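Local coordinates for protein alkaline serine protease (Pseudoalteromonas sp., PDB 1Y9Z) that probably cleaves peptide bonds in proteins as a cold-adapted, subtilisin-like serine endopeptidase, at residues S294-A297 against C298-G302; S335-R338 against A339-L342. One frame throughout, in Å; residues are numbered along the deposited sequence.

Overall arrangement
Both contacts are local and probably belong to the inserted beta-barrel domain that interrupts the subtilisin-like alpha/beta domain. Going from the N terminus, strand 275-280 comes first, then helix 291-300, whose last turns make interaction 1. The chain then enters strand 305-309, completing a beta-alpha-beta unit. Strand 333-336 follows and pairs in parallel with 305-309. Interaction 2 closes the turn from this strand into helix 338-345. The two contacts follow in series, neither enclosing nor crossing the other. Their centres are about 18 Å apart and they do not touch. E280 relates them, since S294 bonds its backbone oxygen and R338 its carboxylate.

Interaction 1: residues S294-A297 against C298-G302; sequences STKA and CKTAG
T300 reaches back one turn to K296 near the C-terminal end of helix 291-300. T300 CB lies 3.4 Å from K296 O. From CB the side chain branches. The hydroxyl stands anti to the carbonyl carbon and beside the backbone N (chi1 -58°), which turns it back toward the preceding turn. At the tip, T300 OG1 donates to K296 O at 2.9 Å. It comes from above the carbonyl plane, 44° out of it, and so is not on a lone pair. T300 OG1 also lies 3.6 Å from K296 CG. The same oxygen takes the backbone N-H of T300, with T300 N to K296 O at 2.7 Å and a nearly straight bond of 173°. K296 runs on extended beyond CG, and its NZ forms a salt bridge with D328.

The helical bonds continue beside this pair. K299 N meets T295 O at 3.1 Å in the carbonyl plane, and A301 N meets A297 O at 3.3 Å, well tilted. G302 is the first residue to leave the helical angles. With its positive phi it forms a Schellman motif, and G302 N bonds K299 O at 2.8 Å. Any CB at these backbone angles would press on the carbonyl oxygen of A301, a strain that glycine avoids. C298 sits on the inner side of the helix and is tied by a disulfide to C277 of strand 275-280. S294 OG hydrogen-bonds E280 O on that same strand.

Two donors from a single residue thus grip K296 O. The hydroxyl of T300 spends its proton on its own helix, and this bond probably holds chi1 of T300.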
loop_
_atom_site.group_PDB
_atom_site.type_symbol
_atom_site.label_atom_id
_atom_site.label_comp_id
_atom_site.label_asym_id
_atom_site.label_seq_id
_atom_site.Cartn_x
_atom_site.Cartn_y
_atom_site.Cartn_z
ATOM N N SER A 294 -3.271 -23.519 -7.009
ATOM C CA SER A 294 -3.350 -23.221 -8.437
ATOM C C SER A 294 -1.950 -23.133 -9.031
ATOM O O SER A 294 -1.706 -23.583 -10.152
ATOM C CB SER A 294 -4.086 -21.898 -8.678
ATOM O OG SER A 294 -5.474 -22.016 -8.411
ATOM N N THR A 295 -1.030 -22.552 -8.270
ATOM C CA THR A 295 0.347 -22.391 -8.719
ATOM C C THR A 295 1.016 -23.735 -8.993
ATOM O O THR A 295 1.625 -23.927 -10.045
ATOM C CB THR A 295 1.180 -21.624 -7.673
ATOM O OG1 THR A 295 0.538 -20.377 -7.377
ATOM C CG2 THR A 295 2.584 -21.347 -8.201
ATOM N N LYS A 296 0.899 -24.665 -8.048
ATOM C CA LYS A 296 1.511 -25.982 -8.200
ATOM C C LYS A 296 0.866 -26.802 -9.313
ATOM O O LYS A 296 1.540 -27.595 -9.970
ATOM C CB LYS A 296 1.447 -26.755 -6.881
ATOM C CG LYS A 296 2.180 -28.088 -6.914
ATOM C CD LYS A 296 2.189 -28.748 -5.545
ATOM C CE LYS A 296 2.945 -30.064 -5.573
ATOM N NZ LYS A 296 2.998 -30.691 -4.223
ATOM N N ALA A 297 -0.434 -26.619 -9.522
ATOM C CA ALA A 297 -1.131 -27.350 -10.576
ATOM C C ALA A 297 -0.410 -27.072 -11.891
ATOM O O ALA A 297 -0.170 -27.976 -12.693
ATOM C CB ALA A 297 -2.579 -26.891 -10.664
ATOM N N CYS A 298 -0.060 -25.808 -12.093
ATOM C CA CYS A 298 0.645 -25.384 -13.290
ATOM C C CYS A 298 2.050 -25.981 -13.336
ATOM O O CYS A 298 2.464 -26.538 -14.353
ATOM C CB CYS A 298 0.747 -23.860 -13.318
ATOM S SG CYS A 298 -0.619 -22.953 -14.115
ATOM N N LYS A 299 2.777 -25.858 -12.229
ATOM C CA LYS A 299 4.140 -26.373 -12.131
ATOM C C LYS A 299 4.208 -27.871 -12.404
ATOM O O LYS A 299 5.055 -28.336 -13.171
ATOM C CB LYS A 299 4.713 -26.083 -10.741
ATOM C CG LYS A 299 6.137 -26.582 -10.536
ATOM C CD LYS A 299 7.111 -25.888 -11.478
ATOM C CE LYS A 299 8.518 -26.449 -11.338
ATOM N NZ LYS A 299 8.588 -27.882 -11.741
ATOM N N THR A 300 3.319 -28.625 -11.767
ATOM C CA THR A 300 3.282 -30.072 -11.939
ATOM C C THR A 300 3.086 -30.435 -13.407
ATOM O O THR A 300 3.637 -31.426 -13.890
ATOM C CB THR A 300 2.141 -30.694 -11.109
ATOM O OG1 THR A 300 2.325 -30.367 -9.726
ATOM C CG2 THR A 300 2.128 -32.208 -11.266
ATOM N N ALA A 301 2.305 -29.625 -14.114
ATOM C CA ALA A 301 2.036 -29.860 -15.528
ATOM C C ALA A 301 3.266 -29.568 -16.385
ATOM O O ALA A 301 3.267 -29.835 -17.587
ATOM C CB ALA A 301 0.863 -29.003 -15.986
ATOM N N GLY A 302 4.303 -29.012 -15.762
ATOM C CA GLY A 302 5.532 -28.709 -16.479
ATOM C C GLY A 302 5.682 -27.282 -16.983
ATOM O O GLY A 302 6.527 -27.010 -17.836
#

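Interaction 2: residues S335-R338 against A339-L342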
loop_
_atom_site.group_PDB
_atom_site.type_symbol
_atom_site.label_atom_id
_atom_site.label_comp_id
_atom_site.label_asym_id
_atom_site.label_seq_id
_atom_site.Cartn_x
_atom_site.Cartn_y
_atom_site.Cartn_z
ATOM N N SER A 335 1.041 -12.803 -9.960
ATOM C CA SER A 335 -0.376 -12.658 -9.650
ATOM C C SER A 335 -0.949 -11.411 -10.325
ATOM O O SER A 335 -0.338 -10.345 -10.287
ATOM C CB SER A 335 -0.566 -12.552 -8.132
ATOM O OG SER A 335 -1.895 -12.190 -7.796
ATOM N N VAL A 336 -2.116 -11.553 -10.947
ATOM C CA VAL A 336 -2.786 -10.437 -11.613
ATOM C C VAL A 336 -4.263 -10.451 -11.219
ATOM O O VAL A 336 -4.774 -11.477 -10.764
ATOM C CB VAL A 336 -2.678 -10.533 -13.160
ATOM C CG1 VAL A 336 -1.215 -10.483 -13.591
ATOM C CG2 VAL A 336 -3.334 -11.812 -13.655
ATOM N N ASP A 337 -4.951 -9.325 -11.392
ATOM C CA ASP A 337 -6.363 -9.268 -11.027
ATOM C C ASP A 337 -7.221 -10.027 -12.034
ATOM O O ASP A 337 -6.727 -10.459 -13.079
ATOM C CB ASP A 337 -6.829 -7.809 -10.857
ATOM C CG ASP A 337 -6.814 -7.015 -12.148
ATOM O OD1 ASP A 337 -6.863 -5.769 -12.062
ATOM O OD2 ASP A 337 -6.775 -7.617 -13.239
ATOM N N ARG A 338 -8.501 -10.203 -11.721
ATOM C CA ARG A 338 -9.384 -10.961 -12.602
ATOM C C ARG A 338 -9.555 -10.381 -13.998
ATOM O O ARG A 338 -9.527 -11.119 -14.983
ATOM C CB ARG A 338 -10.756 -11.143 -11.950
ATOM C CG ARG A 338 -11.651 -12.110 -12.711
ATOM C CD ARG A 338 -12.906 -12.452 -11.930
ATOM N NE ARG A 338 -13.704 -13.472 -12.607
ATOM C CZ ARG A 338 -13.324 -14.735 -12.776
ATOM N NH1 ARG A 338 -12.151 -15.149 -12.317
ATOM N NH2 ARG A 338 -14.120 -15.589 -13.407
ATOM N N ALA A 339 -9.735 -9.069 -14.090
ATOM C CA ALA A 339 -9.914 -8.424 -15.386
ATOM C C ALA A 339 -8.733 -8.731 -16.298
ATOM O O ALA A 339 -8.906 -9.054 -17.475
ATOM C CB ALA A 339 -10.062 -6.920 -15.208
ATOM N N THR A 340 -7.529 -8.628 -15.747
ATOM C CA THR A 340 -6.319 -8.895 -16.509
ATOM C C THR A 340 -6.242 -10.368 -16.907
ATOM O O THR A 340 -5.854 -10.694 -18.027
ATOM C CB THR A 340 -5.070 -8.508 -15.696
ATOM O OG1 THR A 340 -5.112 -7.103 -15.413
ATOM C CG2 THR A 340 -3.801 -8.821 -16.475
ATOM N N GLY A 341 -6.622 -11.253 -15.990
ATOM C CA GLY A 341 -6.592 -12.675 -16.281
ATOM C C GLY A 341 -7.549 -13.044 -17.401
ATOM O O GLY A 341 -7.243 -13.904 -18.230
ATOM N N LEU A 342 -8.709 -12.395 -17.432
ATOM C CA LEU A 342 -9.694 -12.673 -18.471
ATOM C C LEU A 342 -9.228 -12.116 -19.810
ATOM O O LEU A 342 -9.506 -12.693 -20.863
ATOM C CB LEU A 342 -11.052 -12.073 -18.095
ATOM C CG LEU A 342 -11.721 -12.645 -16.843
ATOM C CD1 LEU A 342 -13.073 -11.978 -16.644
ATOM C CD2 LEU A 342 -11.889 -14.151 -16.980
HETATM O O HOH W 1 -5.844 -4.247 -13.940
#
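R338 and L342 pack one turn apart at the start of helix 338-345, which follows strand 333-336 with D337 between as the N-cap. R338 runs extended from CG to NE. The two side chains cross at an angle, with R338 CG 4.2 Å from L342 CG. Further out, L342 CD2 lies over one face of the guanidinium. The head of R338 goes on to a salt bridge with E280. L342 N donates to R338 O at 2.9 Å. L342 CG rests 3.3 Å from R338 O.

T340 meets the cap. D337 CG stands between the backbone N and the carbonyl carbon (chi1 66°), which swings the carboxylate over the start of the helix. D337 OD2 then accepts T340 N at 2.8 Å, nearly along its C-O axis, in a capping bond. D337 OD2 also accepts T340 OG1 at 2.8 Å, from above the carboxylate plane by 36°. With an alanine in place of this aspartate, the carboxylate is gone, and T340 N and OG1 would probably both lose their shared acceptor, leaving the T340 hydroxyl freer to turn. The negative charge at the N-terminal end is likely to suit the helix dipole. On the other branch of T340, CG2 packs 3.9 Å from V336 CB, the two side chains meeting at about a right angle. V336 also faces I307 and Y309, so it packs the turn against strand 305-309. One water donates to D337 OD1 at 2.6 Å and, by a longer bond, to T340 OG1.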